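Side-chain contacts in cytochrome P450 (Novosphingobium aromaticivorans, PDB 3OFT), which binds iron protoporphyrin IX as a haem-thiolate protein of the cytochrome P450 superfamily: residues 92-97 with 341-346; 85-90 with 228-233; 208-213 with 217-222. All blocks are in the same frame, centred on the assembly; numbering follows the deposited sequence.

Contact 1 of 3, residues 92-97 with 341-346; sequences AEHKAF and GAHRCV. With HEM (protoporphyrin IX containing Fe), chain D.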
loop_
_atom_site.group_PDB
_atom_site.type_symbol
_atom_site.label_atom_id
_atom_site.label_comp_id
_atom_site.label_asym_id
_atom_site.label_seq_id
_atom_site.Cartn_x
_atom_site.Cartn_y
_atom_site.Cartn_z
ATOM N N ALA A 92 3.827 0.826 23.703
ATOM C CA ALA A 92 2.660 0.165 24.300
ATOM C C ALA A 92 1.321 0.646 23.751
ATOM O O ALA A 92 0.381 -0.138 23.665
ATOM C CB ALA A 92 2.710 0.303 25.821
ATOM N N GLU A 93 1.207 1.935 23.426
ATOM C CA GLU A 93 -0.059 2.457 22.907
ATOM C C GLU A 93 -0.382 1.775 21.583
ATOM O O GLU A 93 -1.489 1.299 21.377
ATOM C CB GLU A 93 -0.006 3.980 22.731
ATOM C CG GLU A 93 -1.326 4.547 22.237
ATOM C CD GLU A 93 -1.299 6.074 22.180
ATOM O OE1 GLU A 93 -1.506 6.651 21.093
ATOM O OE2 GLU A 93 -1.049 6.689 23.228
ATOM N N HIS A 94 0.621 1.721 20.720
ATOM C CA HIS A 94 0.513 1.071 19.428
ATOM C C HIS A 94 0.074 -0.392 19.596
ATOM O O HIS A 94 -0.857 -0.856 18.970
ATOM C CB HIS A 94 1.846 1.151 18.654
ATOM C CG HIS A 94 1.893 0.204 17.507
ATOM N ND1 HIS A 94 1.102 0.353 16.388
ATOM C CD2 HIS A 94 2.578 -0.944 17.338
ATOM C CE1 HIS A 94 1.337 -0.649 15.553
ATOM N NE2 HIS A 94 2.221 -1.455 16.120
ATOM N N LYS A 95 0.746 -1.126 20.461
ATOM C CA LYS A 95 0.386 -2.539 20.672
ATOM C C LYS A 95 -1.081 -2.687 21.118
ATOM O O LYS A 95 -1.790 -3.571 20.634
ATOM C CB LYS A 95 1.323 -3.168 21.716
ATOM C CG LYS A 95 1.190 -4.694 21.880
ATOM C CD LYS A 95 2.282 -5.178 22.850
ATOM C CE LYS A 95 2.130 -6.662 23.164
ATOM N NZ LYS A 95 0.836 -6.908 23.826
ATOM N N ALA A 96 -1.528 -1.814 22.021
ATOM C CA ALA A 96 -2.901 -1.919 22.576
ATOM C C ALA A 96 -3.968 -1.727 21.493
ATOM O O ALA A 96 -4.983 -2.368 21.509
ATOM C CB ALA A 96 -3.112 -0.957 23.699
ATOM N N PHE A 97 -3.715 -0.851 20.535
ATOM C CA PHE A 97 -4.681 -0.609 19.459
ATOM C C PHE A 97 -4.511 -1.567 18.304
ATOM O O PHE A 97 -5.501 -1.948 17.685
ATOM C CB PHE A 97 -4.545 0.833 18.948
ATOM C CG PHE A 97 -5.157 1.841 19.869
ATOM C CD1 PHE A 97 -6.522 2.101 19.831
ATOM C CD2 PHE A 97 -4.383 2.490 20.807
ATOM C CE1 PHE A 97 -7.092 3.037 20.713
ATOM C CE2 PHE A 97 -4.942 3.428 21.687
ATOM C CZ PHE A 97 -6.282 3.715 21.627
ATOM N N GLY A 341 8.604 -5.586 11.165
ATOM C CA GLY A 341 8.516 -5.457 12.621
ATOM C C GLY A 341 7.123 -5.102 13.098
ATOM O O GLY A 341 6.136 -5.588 12.521
ATOM N N ALA A 342 7.057 -4.224 14.115
ATOM C CA ALA A 342 5.816 -4.022 14.882
ATOM C C ALA A 342 4.658 -3.504 14.026
ATOM O O ALA A 342 3.544 -3.855 14.280
ATOM C CB ALA A 342 6.062 -3.044 15.997
ATOM N N HIS A 343 4.943 -2.660 13.034
ATOM C CA HIS A 343 3.885 -2.010 12.246
ATOM C C HIS A 343 3.547 -2.767 10.958
ATOM O O HIS A 343 2.780 -2.267 10.115
ATOM C CB HIS A 343 4.284 -0.556 11.902
ATOM C CG HIS A 343 4.190 0.408 13.056
ATOM N ND1 HIS A 343 3.019 1.058 13.388
ATOM C CD2 HIS A 343 5.134 0.867 13.925
ATOM C CE1 HIS A 343 3.233 1.857 14.417
ATOM N NE2 HIS A 343 4.507 1.764 14.762
ATOM N N ARG A 344 4.101 -3.967 10.791
ATOM C CA ARG A 344 3.880 -4.716 9.512
ATOM C C ARG A 344 2.398 -4.781 9.153
ATOM O O ARG A 344 1.545 -5.093 9.999
ATOM C CB ARG A 344 4.532 -6.139 9.524
ATOM C CG ARG A 344 4.463 -6.841 8.127
ATOM C CD ARG A 344 5.352 -8.106 8.000
ATOM N NE ARG A 344 5.233 -8.648 6.640
ATOM C CZ ARG A 344 4.321 -9.543 6.270
ATOM N NH1 ARG A 344 3.497 -10.078 7.165
ATOM N NH2 ARG A 344 4.261 -9.938 5.014
ATOM N N CYS A 345 2.064 -4.509 7.884
ATOM C CA CYS A 345 0.647 -4.387 7.469
ATOM C C CYS A 345 -0.301 -5.410 8.105
ATOM O O CYS A 345 -0.148 -6.617 7.867
ATOM C CB CYS A 345 0.522 -4.533 5.940
ATOM S SG CYS A 345 -1.052 -4.138 5.336
ATOM N N VAL A 346 -1.282 -4.932 8.879
ATOM C CA VAL A 346 -2.354 -5.807 9.367
ATOM C C VAL A 346 -3.182 -6.380 8.242
ATOM O O VAL A 346 -3.840 -7.397 8.425
ATOM C CB VAL A 346 -3.330 -5.089 10.359
ATOM C CG1 VAL A 346 -2.614 -4.845 11.688
ATOM C CG2 VAL A 346 -3.844 -3.770 9.803
HETATM C CHA HEM D . 0.600 -0.888 7.434
HETATM C CHB HEM D . 1.576 -1.859 2.763
HETATM C CHC HEM D . -2.978 -3.335 2.147
HETATM C CHD HEM D . -4.163 -1.413 6.391
HETATM C C1A HEM D . 1.257 -1.097 6.235
HETATM C C2A HEM D . 2.678 -0.929 6.040
HETATM C C3A HEM D . 2.976 -1.190 4.773
HETATM C C4A HEM D . 1.724 -1.507 4.083
HETATM C CMA HEM D . 4.395 -1.077 4.161
HETATM C CAA HEM D . 3.704 -0.559 7.150
HETATM C CBA HEM D . 3.678 0.944 7.321
HETATM C CGA HEM D . 4.728 1.429 8.309
HETATM O O1A HEM D . 4.713 2.657 8.636
HETATM O O2A HEM D . 5.603 0.651 8.804
HETATM C C1B HEM D . 0.427 -2.364 2.170
HETATM C C2B HEM D . 0.324 -2.888 0.832
HETATM C C3B HEM D . -0.952 -3.296 0.682
HETATM C C4B HEM D . -1.663 -3.034 1.918
HETATM C CMB HEM D . 1.493 -2.943 -0.168
HETATM C CAB HEM D . -1.690 -3.907 -0.513
HETATM C CBB HEM D . -1.118 -4.099 -1.716
HETATM C C1C HEM D . -3.746 -2.972 3.214
HETATM C C2C HEM D . -5.156 -3.272 3.426
HETATM C C3C HEM D . -5.475 -2.692 4.616
HETATM C C4C HEM D . -4.283 -2.125 5.203
HETATM C CMC HEM D . -6.065 -4.052 2.423
HETATM C CAC HEM D . -6.807 -2.676 5.406
HETATM C CBC HEM D . -7.994 -2.700 4.809
HETATM C C1D HEM D . -3.019 -1.134 7.063
HETATM C C2D HEM D . -2.980 -0.600 8.417
HETATM C C3D HEM D . -1.502 -0.485 8.742
HETATM C C4D HEM D . -0.779 -0.902 7.573
HETATM C CMD HEM D . -4.200 -0.284 9.354
HETATM C CAD HEM D . -0.947 0.027 10.103
HETATM C CBD HEM D . -0.491 -1.227 10.869
HETATM C CGD HEM D . 0.228 -0.710 12.120
HETATM O O1D HEM D . 0.624 0.471 12.199
HETATM O O2D HEM D . 0.473 -1.487 13.049
HETATM N NA HEM D . 0.700 -1.476 5.012
HETATM N NB HEM D . -0.791 -2.522 2.798
HETATM N NC HEM D . -3.248 -2.320 4.331
HETATM N ND HEM D . -1.716 -1.274 6.596
HETATM FE FE HEM D . -1.252 -1.967 4.711
HETATM O O HOH W 1 -1.692 0.266 3.981
#
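The imidazoles of His94 and His343 lie partly over one another as an oblique pair, with centroids 3.9 Å apart and planes at 34°. His343 CE1 is the atom laid over the face of the His94 ring, displaced toward its rim, and His94 CE1 comes within 3.2 Å of His343 ND1. With chi1 at 165°, His94 CG lies opposite the backbone N, and the ring is carried off helix 91-104 to the 341-346 loop.

One short and two weak hydrogen bonds orient the two rings. His343 ND1 gives its N-H to haem propionate atom O1D at 2.7 Å; the bond is nearly straight, and the oxygen lies in the ring plane at the edge. His94 NE2 donates to Ala342 O, also in its ring plane, but at 3.3 Å this bond is weak. On the other ring nitrogen, ND1, the partner is Pro86 O, again weakly. Two carbonyl partners would be consistent with a doubly protonated His94, but the bonds are too weak to establish it.

The 341-346 segment is the cysteine-ligand loop of the P450 fold, running into helix 348-365, and helix 91-104 corresponds to the C helix beside it.

Metal coordination is the task of Cys345, whose SG stands 2.3 Å from the iron. Water 1 occupies the opposite side of the porphyrin, its oxygen 2.4 Å from the iron.

Apolar packing is modest. Val346 sets its CG2 under pyrrole ring D on the thiolate side, 3.5 Å from haem methyl CMD, while its side chain also meets Arg98, Val101 and Met102 of helix 91-104. Arg98 ties the same parts together through NH2, which bonds both the haem and Arg344 O.

Contact 2 of 3, residues 85-90 with 228-233; sequences IPLQQD and CRNLLF. With HEM (protoporphyrin IX containing Fe), chain D.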
loop_
_atom_site.group_PDB
_atom_site.type_symbol
_atom_site.label_atom_id
_atom_site.label_comp_id
_atom_site.label_asym_id
_atom_site.label_seq_id
_atom_site.Cartn_x
_atom_site.Cartn_y
_atom_site.Cartn_z
ATOM N N ILE A 85 -4.769 5.516 13.462
ATOM C CA ILE A 85 -4.568 4.431 14.420
ATOM C C ILE A 85 -4.698 3.075 13.677
ATOM O O ILE A 85 -5.692 2.837 12.974
ATOM C CB ILE A 85 -5.623 4.479 15.555
ATOM C CG1 ILE A 85 -5.311 5.619 16.529
ATOM C CG2 ILE A 85 -5.649 3.135 16.328
ATOM C CD1 ILE A 85 -6.483 5.765 17.585
ATOM N N PRO A 86 -3.720 2.168 13.846
ATOM C CA PRO A 86 -2.507 2.182 14.644
ATOM C C PRO A 86 -1.283 2.814 13.935
ATOM O O PRO A 86 -0.231 2.877 14.547
ATOM C CB PRO A 86 -2.252 0.693 14.923
ATOM C CG PRO A 86 -2.973 -0.034 13.853
ATOM C CD PRO A 86 -3.891 0.885 13.140
ATOM N N LEU A 87 -1.432 3.288 12.686
ATOM C CA LEU A 87 -0.239 3.554 11.826
ATOM C C LEU A 87 0.762 4.510 12.473
ATOM O O LEU A 87 1.979 4.362 12.310
ATOM C CB LEU A 87 -0.644 4.083 10.434
ATOM C CG LEU A 87 0.450 4.377 9.392
ATOM C CD1 LEU A 87 1.208 3.080 8.960
ATOM C CD2 LEU A 87 -0.166 5.059 8.197
ATOM N N GLN A 88 0.233 5.519 13.157
ATOM C CA GLN A 88 1.075 6.591 13.712
ATOM C C GLN A 88 1.395 6.439 15.171
ATOM O O GLN A 88 1.974 7.358 15.743
ATOM C CB GLN A 88 0.418 7.954 13.483
ATOM C CG GLN A 88 0.483 8.393 12.019
ATOM C CD GLN A 88 -0.193 9.742 11.832
ATOM O OE1 GLN A 88 0.295 10.798 12.288
ATOM N NE2 GLN A 88 -1.284 9.716 11.169
ATOM N N GLN A 89 1.048 5.305 15.789
ATOM C CA GLN A 89 1.369 5.150 17.217
ATOM C C GLN A 89 2.681 4.425 17.474
ATOM O O GLN A 89 3.155 3.707 16.614
ATOM C CB GLN A 89 0.227 4.424 17.912
ATOM C CG GLN A 89 -1.106 5.147 17.658
ATOM C CD GLN A 89 -2.260 4.348 18.219
ATOM O OE1 GLN A 89 -2.461 3.191 17.862
ATOM N NE2 GLN A 89 -3.021 4.960 19.102
ATOM N N ASP A 90 3.250 4.631 18.667
ATOM C CA ASP A 90 4.461 3.940 19.096
ATOM C C ASP A 90 4.207 3.124 20.361
ATOM O O ASP A 90 3.236 3.383 21.086
ATOM C CB ASP A 90 5.572 4.947 19.407
ATOM C CG ASP A 90 5.974 5.801 18.197
ATOM O OD1 ASP A 90 6.134 5.283 17.062
ATOM O OD2 ASP A 90 6.190 7.031 18.402
ATOM N N CYS A 228 -10.788 3.772 11.903
ATOM C CA CYS A 228 -11.581 3.553 10.702
ATOM C C CYS A 228 -11.045 4.301 9.507
ATOM O O CYS A 228 -11.050 3.727 8.405
ATOM C CB CYS A 228 -13.044 3.927 10.955
ATOM S SG CYS A 228 -13.850 2.671 12.025
ATOM N N ARG A 229 -10.581 5.554 9.712
ATOM C CA ARG A 229 -9.878 6.330 8.677
ATOM C C ARG A 229 -8.618 5.596 8.177
ATOM O O ARG A 229 -8.328 5.606 6.953
ATOM C CB ARG A 229 -9.471 7.709 9.284
ATOM C CG ARG A 229 -8.849 8.783 8.430
ATOM C CD ARG A 229 -8.347 9.945 9.368
ATOM N NE ARG A 229 -9.446 10.372 10.204
ATOM C CZ ARG A 229 -9.392 10.882 11.443
ATOM N NH1 ARG A 229 -8.277 11.098 12.133
ATOM N NH2 ARG A 229 -10.531 11.178 12.000
ATOM N N ASN A 230 -7.827 5.047 9.111
ATOM C CA ASN A 230 -6.686 4.205 8.733
ATOM C C ASN A 230 -7.042 2.958 7.898
ATOM O O ASN A 230 -6.337 2.651 6.928
ATOM C CB ASN A 230 -5.876 3.836 9.965
ATOM C CG ASN A 230 -4.453 3.391 9.657
ATOM O OD1 ASN A 230 -4.030 3.184 8.508
ATOM N ND2 ASN A 230 -3.718 3.212 10.692
ATOM N N LEU A 231 -8.094 2.242 8.280
ATOM C CA LEU A 231 -8.534 1.064 7.520
ATOM C C LEU A 231 -8.972 1.432 6.112
ATOM O O LEU A 231 -8.578 0.758 5.135
ATOM C CB LEU A 231 -9.630 0.305 8.258
ATOM C CG LEU A 231 -9.144 -0.480 9.473
ATOM C CD1 LEU A 231 -10.409 -1.148 9.994
ATOM C CD2 LEU A 231 -8.089 -1.542 9.120
ATOM N N LEU A 232 -9.704 2.537 5.984
ATOM C CA LEU A 232 -10.148 2.984 4.673
ATOM C C LEU A 232 -8.955 3.372 3.821
ATOM O O LEU A 232 -8.783 2.829 2.724
ATOM C CB LEU A 232 -11.064 4.217 4.774
ATOM C CG LEU A 232 -11.586 4.772 3.442
ATOM C CD1 LEU A 232 -12.515 3.769 2.728
ATOM C CD2 LEU A 232 -12.315 6.099 3.626
ATOM N N PHE A 233 -8.151 4.323 4.296
ATOM C CA PHE A 233 -7.033 4.807 3.488
ATOM C C PHE A 233 -5.950 3.750 3.265
ATOM O O PHE A 233 -5.386 3.684 2.168
ATOM C CB PHE A 233 -6.432 6.082 4.034
ATOM C CG PHE A 233 -7.262 7.325 3.742
ATOM C CD1 PHE A 233 -7.446 7.777 2.434
ATOM C CD2 PHE A 233 -7.828 8.053 4.789
ATOM C CE1 PHE A 233 -8.203 8.923 2.150
ATOM C CE2 PHE A 233 -8.587 9.234 4.532
ATOM C CZ PHE A 233 -8.781 9.669 3.210
HETATM C CHA HEM D . 0.600 -0.888 7.434
HETATM C CHB HEM D . 1.576 -1.859 2.763
HETATM C CHC HEM D . -2.978 -3.335 2.147
HETATM C CHD HEM D . -4.163 -1.413 6.391
HETATM C C1A HEM D . 1.257 -1.097 6.235
HETATM C C2A HEM D . 2.678 -0.929 6.040
HETATM C C3A HEM D . 2.976 -1.190 4.773
HETATM C C4A HEM D . 1.724 -1.507 4.083
HETATM C CMA HEM D . 4.395 -1.077 4.161
HETATM C CAA HEM D . 3.704 -0.559 7.150
HETATM C CBA HEM D . 3.678 0.944 7.321
HETATM C CGA HEM D . 4.728 1.429 8.309
HETATM O O1A HEM D . 4.713 2.657 8.636
HETATM O O2A HEM D . 5.603 0.651 8.804
HETATM C C1B HEM D . 0.427 -2.364 2.170
HETATM C C2B HEM D . 0.324 -2.888 0.832
HETATM C C3B HEM D . -0.952 -3.296 0.682
HETATM C C4B HEM D . -1.663 -3.034 1.918
HETATM C CMB HEM D . 1.493 -2.943 -0.168
HETATM C CAB HEM D . -1.690 -3.907 -0.513
HETATM C CBB HEM D . -1.118 -4.099 -1.716
HETATM C C1C HEM D . -3.746 -2.972 3.214
HETATM C C2C HEM D . -5.156 -3.272 3.426
HETATM C C3C HEM D . -5.475 -2.692 4.616
HETATM C C4C HEM D . -4.283 -2.125 5.203
HETATM C CMC HEM D . -6.065 -4.052 2.423
HETATM C CAC HEM D . -6.807 -2.676 5.406
HETATM C CBC HEM D . -7.994 -2.700 4.809
HETATM C C1D HEM D . -3.019 -1.134 7.063
HETATM C C2D HEM D . -2.980 -0.600 8.417
HETATM C C3D HEM D . -1.502 -0.485 8.742
HETATM C C4D HEM D . -0.779 -0.902 7.573
HETATM C CMD HEM D . -4.200 -0.284 9.354
HETATM C CAD HEM D . -0.947 0.027 10.103
HETATM C CBD HEM D . -0.491 -1.227 10.869
HETATM C CGD HEM D . 0.228 -0.710 12.120
HETATM O O1D HEM D . 0.624 0.471 12.199
HETATM O O2D HEM D . 0.473 -1.487 13.049
HETATM N NA HEM D . 0.700 -1.476 5.012
HETATM N NB HEM D . -0.791 -2.522 2.798
HETATM N NC HEM D . -3.248 -2.320 4.331
HETATM N ND HEM D . -1.716 -1.274 6.596
HETATM FE FE HEM D . -1.252 -1.967 4.711
HETATM O O HOH W 1 -1.692 0.266 3.981
#
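Asn230 points its amide out of helix 221-252, the long central helix of the P450 fold, at Ile85, Pro86 and Leu87 of the 85-90 loop, which belongs to the B-C loop region at the haem edge. The side chain meets Pro86 at about a right angle: ND2 lies 3.4 Å from Pro86 CD. Its CG is anti to the backbone N (chi1 -160°), which carries the amide away from the helix and in among the three consecutive loop residues. There ND2 gives a weak, bent hydrogen bond to Ile85 O at 3.0 Å. It is equally near Leu87 N, but both are donors and no bond forms; the close approach is tolerated beside the bond to Ile85 O.

The cis peptide before Pro86 and the type I turn from Pro86 to Gln89 shape the loop at this point. Pro86 and Leu87 then part towards the two propionates. Pro86 CG rests 3.7 Å from propionate carbon CGD, whereas Leu87 extends toward the other propionate, with CD1 3.5 Å from O1A. On the amide's oxygen side, Asn230 OD1 faces haem methyl CMD at 3.6 Å.

Contact 3 of 3, residues 208-213 with 217-222; sequences RILSEP and RPWTVD
Trp219 sets its indole against Ile209 and Leu210 of helix 205-210. Leu210 meets it nearly at a right angle: CD2 stands over one face, 4.1 Å from the centroid of the five-membered ring and only 11° off the normal, a CH-pi contact. Farther along the indole, CZ2 touches Ile209 CG2 at 3.6 Å. The pyrrole side of the ring turns instead to backbone carbonyls. NE1 donates to Ile209 O at 3.0 Å, though a N-H...O angle of 128° makes this a weak bond, and that oxygen also accepts from Glu212 N. Glu212 O lies at the ring edge, 3.0 Å from Trp219 CD1. Water 2, in the plane of the indole, links the two backbones: it donates to Glu212 O at 3.1 Å and accepts from Trp219 N at 3.0 Å. Phe97 of helix 91-104 adds an edge-to-face contact with the same indole.

After Trp219, Pro213 gives the contact the most surface, although it remains exposed. Its CA packs 3.4 Å from Arg217 O, with CB close by, where the two backbones come closest, between Pro213 and Pro218.

Arg217 itself folds back over its own backbone. NH1 donates to Pro218 O, which lies in the guanidinium plane at 3.1 Å, and forms a salt bridge with Glu223. Glu223 OE1 also reaches Thr220 N, while the Thr220 side chain caps a backbone N in the first turn, a capping box that opens helix 221-252. The arrangement is the loop connecting what corresponds to the H helix of the P450 fold with its long central helix.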
loop_
_atom_site.group_PDB
_atom_site.type_symbol
_atom_site.label_atom_id
_atom_site.label_comp_id
_atom_site.label_asym_id
_atom_site.label_seq_id
_atom_site.Cartn_x
_atom_site.Cartn_y
_atom_site.Cartn_z
ATOM N N ARG A 208 -16.328 -6.031 14.299
ATOM C CA ARG A 208 -15.482 -6.933 15.020
ATOM C C ARG A 208 -14.309 -6.263 15.716
ATOM O O ARG A 208 -13.892 -6.689 16.784
ATOM C CB ARG A 208 -15.037 -8.030 14.090
ATOM C CG ARG A 208 -16.106 -9.156 14.134
ATOM C CD ARG A 208 -15.756 -10.290 13.233
ATOM N NE ARG A 208 -15.280 -9.678 12.019
ATOM C CZ ARG A 208 -14.021 -9.653 11.655
ATOM N NH1 ARG A 208 -13.107 -10.282 12.391
ATOM N NH2 ARG A 208 -13.701 -8.994 10.549
ATOM N N ILE A 209 -13.792 -5.195 15.133
ATOM C CA ILE A 209 -12.684 -4.482 15.782
ATOM C C ILE A 209 -13.241 -3.605 16.899
ATOM O O ILE A 209 -12.680 -3.555 18.004
ATOM C CB ILE A 209 -11.917 -3.575 14.781
ATOM C CG1 ILE A 209 -11.225 -4.437 13.700
ATOM C CG2 ILE A 209 -10.876 -2.756 15.547
ATOM C CD1 ILE A 209 -10.574 -3.641 12.551
ATOM N N LEU A 210 -14.366 -2.947 16.619
ATOM C CA LEU A 210 -14.939 -1.948 17.514
ATOM C C LEU A 210 -15.617 -2.585 18.734
ATOM O O LEU A 210 -15.796 -1.913 19.744
ATOM C CB LEU A 210 -15.903 -1.021 16.776
ATOM C CG LEU A 210 -15.224 -0.086 15.747
ATOM C CD1 LEU A 210 -16.266 0.720 14.966
ATOM C CD2 LEU A 210 -14.207 0.784 16.408
ATOM N N SER A 211 -15.911 -3.881 18.669
ATOM C CA SER A 211 -16.554 -4.559 19.825
ATOM C C SER A 211 -15.504 -5.163 20.786
ATOM O O SER A 211 -15.829 -5.655 21.886
ATOM C CB SER A 211 -17.589 -5.601 19.347
ATOM O OG SER A 211 -16.936 -6.728 18.772
ATOM N N GLU A 212 -14.248 -5.113 20.368
ATOM C CA GLU A 212 -13.122 -5.477 21.216
ATOM C C GLU A 212 -12.722 -4.306 22.116
ATOM O O GLU A 212 -12.835 -3.139 21.708
ATOM C CB GLU A 212 -11.914 -5.835 20.362
ATOM C CG GLU A 212 -12.061 -7.077 19.534
ATOM C CD GLU A 212 -12.164 -8.317 20.418
ATOM O OE1 GLU A 212 -13.128 -9.094 20.228
ATOM O OE2 GLU A 212 -11.301 -8.478 21.311
ATOM N N PRO A 213 -12.231 -4.611 23.335
ATOM C CA PRO A 213 -11.662 -3.571 24.172
ATOM C C PRO A 213 -10.281 -3.121 23.678
ATOM O O PRO A 213 -9.597 -3.845 22.948
ATOM C CB PRO A 213 -11.528 -4.254 25.534
ATOM C CG PRO A 213 -11.329 -5.699 25.222
ATOM C CD PRO A 213 -12.103 -5.952 23.939
ATOM N N ARG A 217 -10.528 -1.350 28.188
ATOM C CA ARG A 217 -11.619 -0.366 28.259
ATOM C C ARG A 217 -12.216 -0.180 26.832
ATOM O O ARG A 217 -11.618 -0.644 25.858
ATOM C CB ARG A 217 -11.131 0.938 28.932
ATOM C CG ARG A 217 -9.808 1.531 28.413
ATOM C CD ARG A 217 -10.093 2.545 27.383
ATOM N NE ARG A 217 -8.910 3.241 26.901
ATOM C CZ ARG A 217 -8.829 3.790 25.691
ATOM N NH1 ARG A 217 -9.871 3.726 24.868
ATOM N NH2 ARG A 217 -7.708 4.394 25.303
ATOM N N PRO A 218 -13.407 0.439 26.707
ATOM C CA PRO A 218 -14.011 0.517 25.365
ATOM C C PRO A 218 -13.287 1.512 24.446
ATOM O O PRO A 218 -12.709 2.468 24.940
ATOM C CB PRO A 218 -15.440 1.032 25.644
ATOM C CG PRO A 218 -15.685 0.713 27.131
ATOM C CD PRO A 218 -14.339 0.866 27.775
ATOM N N TRP A 219 -13.361 1.325 23.128
ATOM C CA TRP A 219 -12.913 2.375 22.184
ATOM C C TRP A 219 -13.640 3.684 22.482
ATOM O O TRP A 219 -14.861 3.667 22.705
ATOM C CB TRP A 219 -13.270 2.002 20.742
ATOM C CG TRP A 219 -12.442 0.889 20.153
ATOM C CD1 TRP A 219 -12.653 -0.467 20.314
ATOM C CD2 TRP A 219 -11.316 1.014 19.271
ATOM N NE1 TRP A 219 -11.732 -1.178 19.588
ATOM C CE2 TRP A 219 -10.891 -0.304 18.942
ATOM C CE3 TRP A 219 -10.612 2.106 18.736
ATOM C CZ2 TRP A 219 -9.773 -0.561 18.111
ATOM C CZ3 TRP A 219 -9.514 1.847 17.885
ATOM C CH2 TRP A 219 -9.096 0.529 17.609
ATOM N N THR A 220 -12.934 4.813 22.457
ATOM C CA THR A 220 -13.627 6.089 22.452
ATOM C C THR A 220 -14.116 6.346 21.031
ATOM O O THR A 220 -13.625 5.741 20.068
ATOM C CB THR A 220 -12.744 7.250 22.933
ATOM O OG1 THR A 220 -11.709 7.518 21.960
ATOM C CG2 THR A 220 -12.137 6.917 24.327
ATOM N N VAL A 221 -15.055 7.260 20.893
ATOM C CA VAL A 221 -15.556 7.585 19.580
ATOM C C VAL A 221 -14.425 8.172 18.722
ATOM O O VAL A 221 -14.331 7.881 17.529
ATOM C CB VAL A 221 -16.701 8.608 19.645
ATOM C CG1 VAL A 221 -17.134 8.927 18.218
ATOM C CG2 VAL A 221 -17.897 7.992 20.400
ATOM N N ASP A 222 -13.590 9.025 19.305
ATOM C CA ASP A 222 -12.515 9.599 18.468
ATOM C C ASP A 222 -11.488 8.543 18.002
ATOM O O ASP A 222 -10.972 8.652 16.894
ATOM C CB ASP A 222 -11.799 10.769 19.129
ATOM C CG ASP A 222 -10.930 11.549 18.110
ATOM O OD1 ASP A 222 -11.478 12.044 17.084
ATOM O OD2 ASP A 222 -9.719 11.671 18.349
HETATM O O HOH W 2 -14.979 -1.156 22.730
#

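Contacts 1 and 2 meet along the propionate edge of the haem, their centres about 10 Å apart. The B-C loop residues of contact 2 lie against His343, whose CE1 is 2.9 Å from Gln89 O, and against Phe97, whose CD2 is 3.3 Å from Gln89 NE2. Contact 1 supplies the thiolate ligand, while contact 2 brings the Leu87 side chain to about 4 Å from the bound (2R,5R)-hexane-2,5-diol. Contact 3 sits farther out, its centre about 16 Å from that of contact 1 and 14 Å from that of contact 2. It shares helix 221-252 with contact 2, where Ile209 CD1 packs 3.6 Å from Leu231 CD1, and it meets contact 1 where Trp219 CZ3 lies 3.6 Å from Phe97 CD1.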